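Local coordinates for Tle cognate immunity protein 4 C-terminal domain-containing protein (Pseudomonas aeruginosa PAO1, PDB 4R1D), which binds the lipase effector Tle4 as its cognate immunity protein, Tli4, and so protects the producing cell from its own H2-T6SS toxin, at the interface of chains B and A. Residues are numbered along the deposited sequence; one frame, centred on the assembly and turned at random. Chains: chain A, Uncharacterized protein; chain B, Uncharacterized protein.

Two separate stretches of Tle4 carry the three contacts with Tli4. Contact 1 and contact 3 are near neighbours, about 6 Å between the centres of their C-alpha atoms, and share B:Ile88, A:Tyr239 and A:Thr240: the Tle4 helix 84-95 lies on strand 236-245 of Tli4, with B:Leu91 turned to one flank and B:Trp92 to the other. Contact 2 is centred about 18 Å from contact 1 and about 20 Å from contact 3, where the start of helix 99-105 receives a glutamate. Apolar packing and a directed polar grip therefore hold successive helices of the lipase against one inhibitor domain.

Contact 1: the interface of chains B and A. Residues chain B 88, 91; chain A 199, 202, 229, 239-240, 242.
The hydroxyl OG1 of A:Thr240 touches B:Ile88 while giving its hydrogen bond within Tli4, to the backbone O of A:Tyr239 at 2.8 Å. The donor stands well to the side of that carbonyl and out of its plane, with a C=O...OG1 angle of 92°; the bond is strongly bent away from the usual carbonyl approach, and it ties OG1 to the preceding peptide on its own strand. Methyl CG2 of B:Ile88 reaches OG1 at 3.3 Å, the two side chains lying antiparallel, flank to flank. This is a helix-on-sheet contact in which helix 84-95 of Tle4, an alpha/beta hydrolase, meets the C-terminal domain of the immunity protein. B:Leu91 buries the most surface here. Its CG lies anti to the backbone N (chi1 171°), which sends the forked end down between strand and helix of Tli4. Branch CD2 lodges between CG2 of A:Val229, at 3.8 Å, CG2 of A:Thr240 and the thioether sulfur of A:Met202; branch CD1 turns instead to SD of A:Met242, 3.9 Å away. The methyl CE of A:Met242 swings back to CD2, since that chain bends at its last torsion (chi3 -84°). On the other side of B:Leu91, A:Met202 on helix 191-205 sets its own CE against CG1 of B:Ile88 at 3.9 Å; these two side chains meet at about a right angle.

Contact 2: the interface of chains B and A. Residues chain B 98-101; chain A 187-189.
B:Pro99 and A:Glu187 bury the most surface in this patch, and A:Leu188 comes next. The carboxylate of A:Glu187 caps the N-terminus of Tle4 helix 99-105, taking the backbone N-H groups of two successive residues in a forked grip. Its OE1 accepts from N of B:Lys100 at 2.9 Å and its OE2 from N of B:Ala101 at 3.1 Å, both through the syn lone pairs, with angles at the hydrogen of 167° and 158°. OE1 is held a second time from within Tli4: N of A:Leu188 donates to it at 2.8 Å on the anti side, helping, with the two bonds from the lipase, to set the carboxylate's rotation. The chain of A:Glu187 extends from the backbone and then bends at chi2 (51°), a fold that lets the carboxylate meet the helix and its own neighbour's N-H together. The helix dipole and these donors would be expected to stabilise a negative charge there. B:Pro99, the first residue of the helix, lies beside the carboxylate with its ring crossing the glutamate chain at a slant. Further along the ring, its CB rests on methyl CD2 of A:Leu188 at 3.8 Å, while its CD meets the amide of A:Asn189, with OD1 at 3.6 Å. B:Lys100 doubles back through bends at chi3 and chi4 towards the same glutamate without direct charge contact: water 1 lies 2.6 Å from its side-chain nitrogen NZ and 2.9 Å from OE2 of A:Glu187.

Contact 3: the interface of chains B and A. Residues chain B 85, 88-89, 92; chain A 239-240, 263-264.
Methyl packing joins B:Ile88 to A:Leu264, whose branch CD2 approaches CG2 of the isoleucine at 3.8 Å. That CG2 points from the lipase helix towards Tli4, where it also meets the A:Thr240 hydroxyl. Beside it, B:Gly89 presents bare backbone to the leucine, its CA 4.4 Å from CD2. Aromatic contacts come from B:Trp92, one helical turn beyond B:Ile88. With CG opposite the backbone N (chi1 176°), its indole is carried out to Tli4. The methyls of A:Leu264 sit to one side of the indole plane, over the CD1 rim of the pyrrole ring: CD1 of the tryptophan lies 4.0 Å from CD1 of the leucine, and the side chains cross at about a right angle. The benzo ring meets the strand with its CE3 edge, 3.8 Å from methyl CG2 of A:Thr240. One indole thus touches two separate Tli4 segments. A slight contact is added where CE1 of B:Phe85 lies 4.2 Å from the backbone C of A:Leu264. In the fold, A:Leu264 follows directly on strand 256-263 and A:Thr240 belongs to strand 236-245, so helix 84-95 of Tle4 rests across strand 236-245 and the turn leaving strand 256-263, both in the C-terminal domain of the inhibitor.

Contact 1: the interface of chains B and A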
ATOM      1  N   ILE B  88       8.137 -12.133 -12.872  1.00 18.75           N
ATOM      2  CA  ILE B  88       6.769 -12.287 -13.379  1.00 20.12           C
ATOM      3  C   ILE B  88       5.797 -11.533 -12.474  1.00 23.88           C
ATOM      4  O   ILE B  88       4.905 -10.828 -12.952  1.00 16.89           O
ATOM      5  CB  ILE B  88       6.371 -13.774 -13.532  1.00 21.79           C
ATOM      6  CG1 ILE B  88       7.123 -14.388 -14.713  1.00 22.55           C
ATOM      7  CG2 ILE B  88       4.858 -13.934 -13.724  1.00 22.45           C
ATOM      8  CD1 ILE B  88       6.803 -15.841 -14.950  1.00 22.28           C
ATOM      9  N   LEU B  91       6.029  -7.925 -13.257  1.00 19.11           N
ATOM     10  CA  LEU B  91       5.467  -7.622 -14.569  1.00 18.22           C
ATOM     11  C   LEU B  91       3.940  -7.513 -14.462  1.00 16.44           C
ATOM     12  O   LEU B  91       3.329  -6.533 -14.910  1.00 17.91           O
ATOM     13  CB  LEU B  91       5.886  -8.696 -15.575  1.00 16.59           C
ATOM     14  CG  LEU B  91       5.212  -8.633 -16.945  1.00 16.79           C
ATOM     15  CD1 LEU B  91       5.538  -7.310 -17.639  1.00 18.51           C
ATOM     16  CD2 LEU B  91       5.660  -9.821 -17.792  1.00 18.36           C
TER
ATOM     17  N   VAL A 199      10.410  -6.396 -20.066  1.00 21.73           N
ATOM     18  CA  VAL A 199      10.438  -7.727 -20.659  1.00 23.80           C
ATOM     19  C   VAL A 199      11.829  -8.086 -21.200  1.00 24.98           C
ATOM     20  O   VAL A 199      12.330  -9.176 -20.943  1.00 25.66           O
ATOM     21  CB  VAL A 199       9.383  -7.896 -21.776  1.00 24.83           C
ATOM     22  CG1 VAL A 199       9.530  -9.262 -22.423  1.00 20.87           C
ATOM     23  CG2 VAL A 199       7.977  -7.716 -21.204  1.00 23.46           C
ATOM     24  N   MET A 202      13.848  -9.093 -18.441  1.00 28.64           N
ATOM     25  CA  MET A 202      13.535 -10.445 -18.003  1.00 24.87           C
ATOM     26  C   MET A 202      14.182 -11.491 -18.917  1.00 22.00           C
ATOM     27  O   MET A 202      14.746 -12.480 -18.434  1.00 25.01           O
ATOM     28  CB  MET A 202      12.020 -10.666 -17.953  1.00 23.46           C
ATOM     29  CG  MET A 202      11.265  -9.779 -16.976  1.00 25.26           C
ATOM     30  SD  MET A 202       9.472  -9.974 -17.198  1.00 29.51           S
ATOM     31  CE  MET A 202       9.190 -11.594 -16.473  1.00 25.10           C
ATOM     32  N   VAL A 229       4.166 -13.554 -22.551  1.00 17.49           N
ATOM     33  CA  VAL A 229       5.408 -14.181 -22.128  1.00 18.33           C
ATOM     34  C   VAL A 229       5.140 -15.407 -21.260  1.00 18.20           C
ATOM     35  O   VAL A 229       4.066 -15.550 -20.683  1.00 20.23           O
ATOM     36  CB  VAL A 229       6.338 -13.185 -21.389  1.00 21.55           C
ATOM     37  CG1 VAL A 229       6.528 -11.913 -22.226  1.00 18.24           C
ATOM     38  CG2 VAL A 229       5.787 -12.846 -20.021  1.00 17.70           C
ATOM     39  N   TYR A 239       3.072 -17.728 -16.665  1.00 17.59           N
ATOM     40  CA  TYR A 239       2.608 -17.048 -17.857  1.00 19.50           C
ATOM     41  C   TYR A 239       2.234 -15.624 -17.502  1.00 14.13           C
ATOM     42  O   TYR A 239       1.759 -15.365 -16.401  1.00 17.36           O
ATOM     43  CB  TYR A 239       1.349 -17.730 -18.388  1.00 16.96           C
ATOM     44  CG  TYR A 239       1.568 -19.120 -18.933  1.00 20.26           C
ATOM     45  CD1 TYR A 239       2.016 -19.309 -20.227  1.00 20.81           C
ATOM     46  CD2 TYR A 239       1.322 -20.238 -18.151  1.00 23.81           C
ATOM     47  CE1 TYR A 239       2.221 -20.581 -20.738  1.00 23.80           C
ATOM     48  CE2 TYR A 239       1.520 -21.522 -18.649  1.00 20.54           C
ATOM     49  CZ  TYR A 239       1.967 -21.684 -19.944  1.00 23.03           C
ATOM     50  OH  TYR A 239       2.163 -22.947 -20.461  1.00 23.89           O
ATOM     51  N   THR A 240       2.433 -14.710 -18.440  1.00 14.52           N
ATOM     52  CA  THR A 240       1.826 -13.387 -18.324  1.00 16.11           C
ATOM     53  C   THR A 240       1.435 -12.899 -19.715  1.00 12.55           C
ATOM     54  O   THR A 240       2.293 -12.625 -20.552  1.00 16.42           O
ATOM     55  CB  THR A 240       2.751 -12.384 -17.630  1.00 17.53           C
ATOM     56  OG1 THR A 240       3.074 -12.868 -16.319  1.00 20.78           O
ATOM     57  CG2 THR A 240       2.055 -11.046 -17.488  1.00 13.26           C
ATOM     58  N   MET A 242      -0.787 -10.165 -21.888  1.00 12.04           N
ATOM     59  CA  MET A 242      -1.221  -8.774 -21.716  1.00 13.50           C
ATOM     60  C   MET A 242      -1.826  -8.237 -23.017  1.00 12.53           C
ATOM     61  O   MET A 242      -1.240  -8.415 -24.073  1.00 17.31           O
ATOM     62  CB  MET A 242      -0.006  -7.922 -21.328  1.00 15.67           C
ATOM     63  CG  MET A 242       0.673  -8.415 -20.057  1.00 16.14           C
ATOM     64  SD  MET A 242       2.342  -7.767 -19.820  1.00 16.63           S
ATOM     65  CE  MET A 242       3.299  -8.917 -20.809  1.00 16.21           C
TER

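Contact 2: the interface of chains B and A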
ATOM      1  N   GLY B  98      -0.468   0.769 -16.895  1.00 17.35           N
ATOM      2  CA  GLY B  98      -0.285   2.169 -17.261  1.00 17.90           C
ATOM      3  C   GLY B  98      -0.516   3.105 -16.081  1.00 16.35           C
ATOM      4  O   GLY B  98      -1.083   2.710 -15.066  1.00 15.51           O
ATOM      5  N   PRO B  99      -0.093   4.373 -16.211  1.00 17.71           N
ATOM      6  CA  PRO B  99      -0.164   5.335 -15.098  1.00 17.42           C
ATOM      7  C   PRO B  99      -1.580   5.548 -14.544  1.00 16.48           C
ATOM      8  O   PRO B  99      -1.748   5.640 -13.323  1.00 14.90           O
ATOM      9  CB  PRO B  99       0.360   6.633 -15.728  1.00 22.19           C
ATOM     10  CG  PRO B  99       1.225   6.182 -16.857  1.00 22.41           C
ATOM     11  CD  PRO B  99       0.556   4.942 -17.402  1.00 20.45           C
ATOM     12  N   LYS B 100      -2.577   5.634 -15.425  1.00 14.55           N
ATOM     13  CA  LYS B 100      -3.947   5.799 -14.990  1.00 17.35           C
ATOM     14  C   LYS B 100      -4.417   4.522 -14.301  1.00 16.49           C
ATOM     15  O   LYS B 100      -5.038   4.576 -13.245  1.00 16.63           O
ATOM     16  CB  LYS B 100      -4.859   6.172 -16.176  1.00 19.57           C
ATOM     17  CG  LYS B 100      -6.332   6.271 -15.829  1.00 26.61           C
ATOM     18  CD  LYS B 100      -7.091   7.107 -16.849  1.00 30.75           C
ATOM     19  CE  LYS B 100      -8.225   6.332 -17.485  1.00 24.94           C
ATOM     20  NZ  LYS B 100      -7.777   5.424 -18.583  1.00 25.63           N
ATOM     21  N   ALA B 101      -4.111   3.372 -14.889  1.00 15.13           N
ATOM     22  CA  ALA B 101      -4.484   2.103 -14.260  1.00 15.09           C
ATOM     23  C   ALA B 101      -3.895   2.005 -12.849  1.00 15.70           C
ATOM     24  O   ALA B 101      -4.585   1.593 -11.905  1.00 14.37           O
ATOM     25  CB  ALA B 101      -4.028   0.928 -15.112  1.00 15.18           C
TER
ATOM     26  N   GLU A 187      -5.209   5.863 -21.827  1.00 20.41           N
ATOM     27  CA  GLU A 187      -4.030   5.644 -21.005  1.00 20.01           C
ATOM     28  C   GLU A 187      -2.906   6.544 -21.526  1.00 23.13           C
ATOM     29  O   GLU A 187      -2.873   6.902 -22.711  1.00 21.14           O
ATOM     30  CB  GLU A 187      -3.618   4.170 -21.036  1.00 22.08           C
ATOM     31  CG  GLU A 187      -2.510   3.805 -20.069  1.00 22.72           C
ATOM     32  CD  GLU A 187      -2.782   4.267 -18.649  1.00 22.63           C
ATOM     33  OE1 GLU A 187      -2.404   5.412 -18.324  1.00 23.58           O
ATOM     34  OE2 GLU A 187      -3.364   3.490 -17.863  1.00 19.40           O
ATOM     35  N   LEU A 188      -1.993   6.911 -20.634  1.00 25.29           N
ATOM     36  CA  LEU A 188      -0.961   7.902 -20.935  1.00 23.61           C
ATOM     37  C   LEU A 188       0.156   7.385 -21.841  1.00 24.86           C
ATOM     38  O   LEU A 188       0.874   8.167 -22.469  1.00 26.30           O
ATOM     39  CB  LEU A 188      -0.366   8.437 -19.627  1.00 24.48           C
ATOM     40  CG  LEU A 188      -1.207   9.464 -18.867  1.00 26.88           C
ATOM     41  CD1 LEU A 188      -2.594   8.930 -18.541  1.00 34.21           C
ATOM     42  CD2 LEU A 188      -0.489   9.889 -17.594  1.00 30.10           C
ATOM     43  N   ASN A 189       0.322   6.069 -21.880  1.00 23.92           N
ATOM     44  CA  ASN A 189       1.285   5.433 -22.766  1.00 31.42           C
ATOM     45  C   ASN A 189       0.685   4.148 -23.327  1.00 18.95           C
ATOM     46  O   ASN A 189      -0.374   3.717 -22.879  1.00 20.21           O
ATOM     47  CB  ASN A 189       2.618   5.169 -22.042  1.00 24.10           C
ATOM     48  CG  ASN A 189       2.450   4.355 -20.768  1.00 28.63           C
ATOM     49  OD1 ASN A 189       1.507   3.588 -20.631  1.00 23.32           O
ATOM     50  ND2 ASN A 189       3.372   4.526 -19.829  1.00 31.73           N
TER
HETATM   51  O   HOH W   1      -6.223   3.326 -18.210  1.00 29.79           O

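Contact 3: the interface of chains B and A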
ATOM      1  N   PHE B  85      10.395 -15.948 -11.097  1.00 23.52           N
ATOM      2  CA  PHE B  85       9.000 -15.774 -10.726  1.00 23.27           C
ATOM      3  C   PHE B  85       8.737 -14.441 -10.053  1.00 25.57           C
ATOM      4  O   PHE B  85       7.660 -13.877 -10.200  1.00 23.35           O
ATOM      5  CB  PHE B  85       8.492 -16.929  -9.873  1.00 26.43           C
ATOM      6  CG  PHE B  85       7.960 -18.065 -10.683  1.00 27.46           C
ATOM      7  CD1 PHE B  85       6.772 -17.924 -11.388  1.00 29.07           C
ATOM      8  CD2 PHE B  85       8.643 -19.270 -10.750  1.00 27.21           C
ATOM      9  CE1 PHE B  85       6.270 -18.966 -12.143  1.00 30.85           C
ATOM     10  CE2 PHE B  85       8.148 -20.314 -11.510  1.00 31.08           C
ATOM     11  CZ  PHE B  85       6.961 -20.163 -12.206  1.00 27.72           C
ATOM     12  N   ILE B  88       8.137 -12.133 -12.872  1.00 18.75           N
ATOM     13  CA  ILE B  88       6.769 -12.287 -13.379  1.00 20.12           C
ATOM     14  C   ILE B  88       5.797 -11.533 -12.474  1.00 23.88           C
ATOM     15  O   ILE B  88       4.905 -10.828 -12.952  1.00 16.89           O
ATOM     16  CB  ILE B  88       6.371 -13.774 -13.532  1.00 21.79           C
ATOM     17  CG1 ILE B  88       7.123 -14.388 -14.713  1.00 22.55           C
ATOM     18  CG2 ILE B  88       4.858 -13.934 -13.724  1.00 22.45           C
ATOM     19  CD1 ILE B  88       6.803 -15.841 -14.950  1.00 22.28           C
ATOM     20  N   GLY B  89       5.988 -11.648 -11.161  1.00 23.04           N
ATOM     21  CA  GLY B  89       5.130 -10.955 -10.219  1.00 22.21           C
ATOM     22  C   GLY B  89       5.137  -9.456 -10.446  1.00 17.00           C
ATOM     23  O   GLY B  89       4.090  -8.793 -10.386  1.00 22.20           O
ATOM     24  N   TRP B  92       3.329  -8.519 -13.847  1.00 16.08           N
ATOM     25  CA  TRP B  92       1.878  -8.633 -13.765  1.00 15.32           C
ATOM     26  C   TRP B  92       1.228  -7.576 -12.880  1.00 19.55           C
ATOM     27  O   TRP B  92       0.134  -7.094 -13.176  1.00 17.92           O
ATOM     28  CB  TRP B  92       1.518 -10.005 -13.218  1.00 17.87           C
ATOM     29  CG  TRP B  92       0.061 -10.225 -12.983  1.00 16.29           C
ATOM     30  CD1 TRP B  92      -0.548 -10.401 -11.780  1.00 20.29           C
ATOM     31  CD2 TRP B  92      -0.975 -10.311 -13.974  1.00 19.06           C
ATOM     32  NE1 TRP B  92      -1.896 -10.598 -11.952  1.00 20.20           N
ATOM     33  CE2 TRP B  92      -2.186 -10.543 -13.289  1.00 16.74           C
ATOM     34  CE3 TRP B  92      -0.997 -10.207 -15.368  1.00 15.87           C
ATOM     35  CZ2 TRP B  92      -3.408 -10.684 -13.948  1.00 17.05           C
ATOM     36  CZ3 TRP B  92      -2.212 -10.340 -16.023  1.00 16.76           C
ATOM     37  CH2 TRP B  92      -3.401 -10.580 -15.313  1.00 18.50           C
TER
ATOM     38  N   TYR A 239       3.072 -17.728 -16.665  1.00 17.59           N
ATOM     39  CA  TYR A 239       2.608 -17.048 -17.857  1.00 19.50           C
ATOM     40  C   TYR A 239       2.234 -15.624 -17.502  1.00 14.13           C
ATOM     41  O   TYR A 239       1.759 -15.365 -16.401  1.00 17.36           O
ATOM     42  CB  TYR A 239       1.349 -17.730 -18.388  1.00 16.96           C
ATOM     43  CG  TYR A 239       1.568 -19.120 -18.933  1.00 20.26           C
ATOM     44  CD1 TYR A 239       2.016 -19.309 -20.227  1.00 20.81           C
ATOM     45  CD2 TYR A 239       1.322 -20.238 -18.151  1.00 23.81           C
ATOM     46  CE1 TYR A 239       2.221 -20.581 -20.738  1.00 23.80           C
ATOM     47  CE2 TYR A 239       1.520 -21.522 -18.649  1.00 20.54           C
ATOM     48  CZ  TYR A 239       1.967 -21.684 -19.944  1.00 23.03           C
ATOM     49  OH  TYR A 239       2.163 -22.947 -20.461  1.00 23.89           O
ATOM     50  N   THR A 240       2.433 -14.710 -18.440  1.00 14.52           N
ATOM     51  CA  THR A 240       1.826 -13.387 -18.324  1.00 16.11           C
ATOM     52  C   THR A 240       1.435 -12.899 -19.715  1.00 12.55           C
ATOM     53  O   THR A 240       2.293 -12.625 -20.552  1.00 16.42           O
ATOM     54  CB  THR A 240       2.751 -12.384 -17.630  1.00 17.53           C
ATOM     55  OG1 THR A 240       3.074 -12.868 -16.319  1.00 20.78           O
ATOM     56  CG2 THR A 240       2.055 -11.046 -17.488  1.00 13.26           C
ATOM     57  N   VAL A 263      -0.250 -16.707 -14.708  1.00 17.99           N
ATOM     58  CA  VAL A 263       0.013 -17.790 -13.762  1.00 16.09           C
ATOM     59  C   VAL A 263       1.257 -17.416 -12.980  1.00 20.09           C
ATOM     60  O   VAL A 263       2.366 -17.480 -13.504  1.00 21.03           O
ATOM     61  CB  VAL A 263       0.240 -19.150 -14.454  1.00 17.68           C
ATOM     62  CG1 VAL A 263       0.550 -20.227 -13.403  1.00 19.95           C
ATOM     63  CG2 VAL A 263      -0.982 -19.551 -15.245  1.00 18.33           C
ATOM     64  N   LEU A 264       1.057 -16.991 -11.734  1.00 22.14           N
ATOM     65  CA  LEU A 264       2.154 -16.614 -10.852  1.00 22.94           C
ATOM     66  C   LEU A 264       2.699 -17.847 -10.137  1.00 22.94           C
ATOM     67  O   LEU A 264       2.142 -18.939 -10.243  1.00 29.67           O
ATOM     68  CB  LEU A 264       1.681 -15.582  -9.824  1.00 22.08           C
ATOM     69  CG  LEU A 264       0.974 -14.372 -10.439  1.00 20.13           C
ATOM     70  CD1 LEU A 264       0.437 -13.436  -9.353  1.00 21.94           C
ATOM     71  CD2 LEU A 264       1.900 -13.641 -11.398  1.00 21.53           C
TER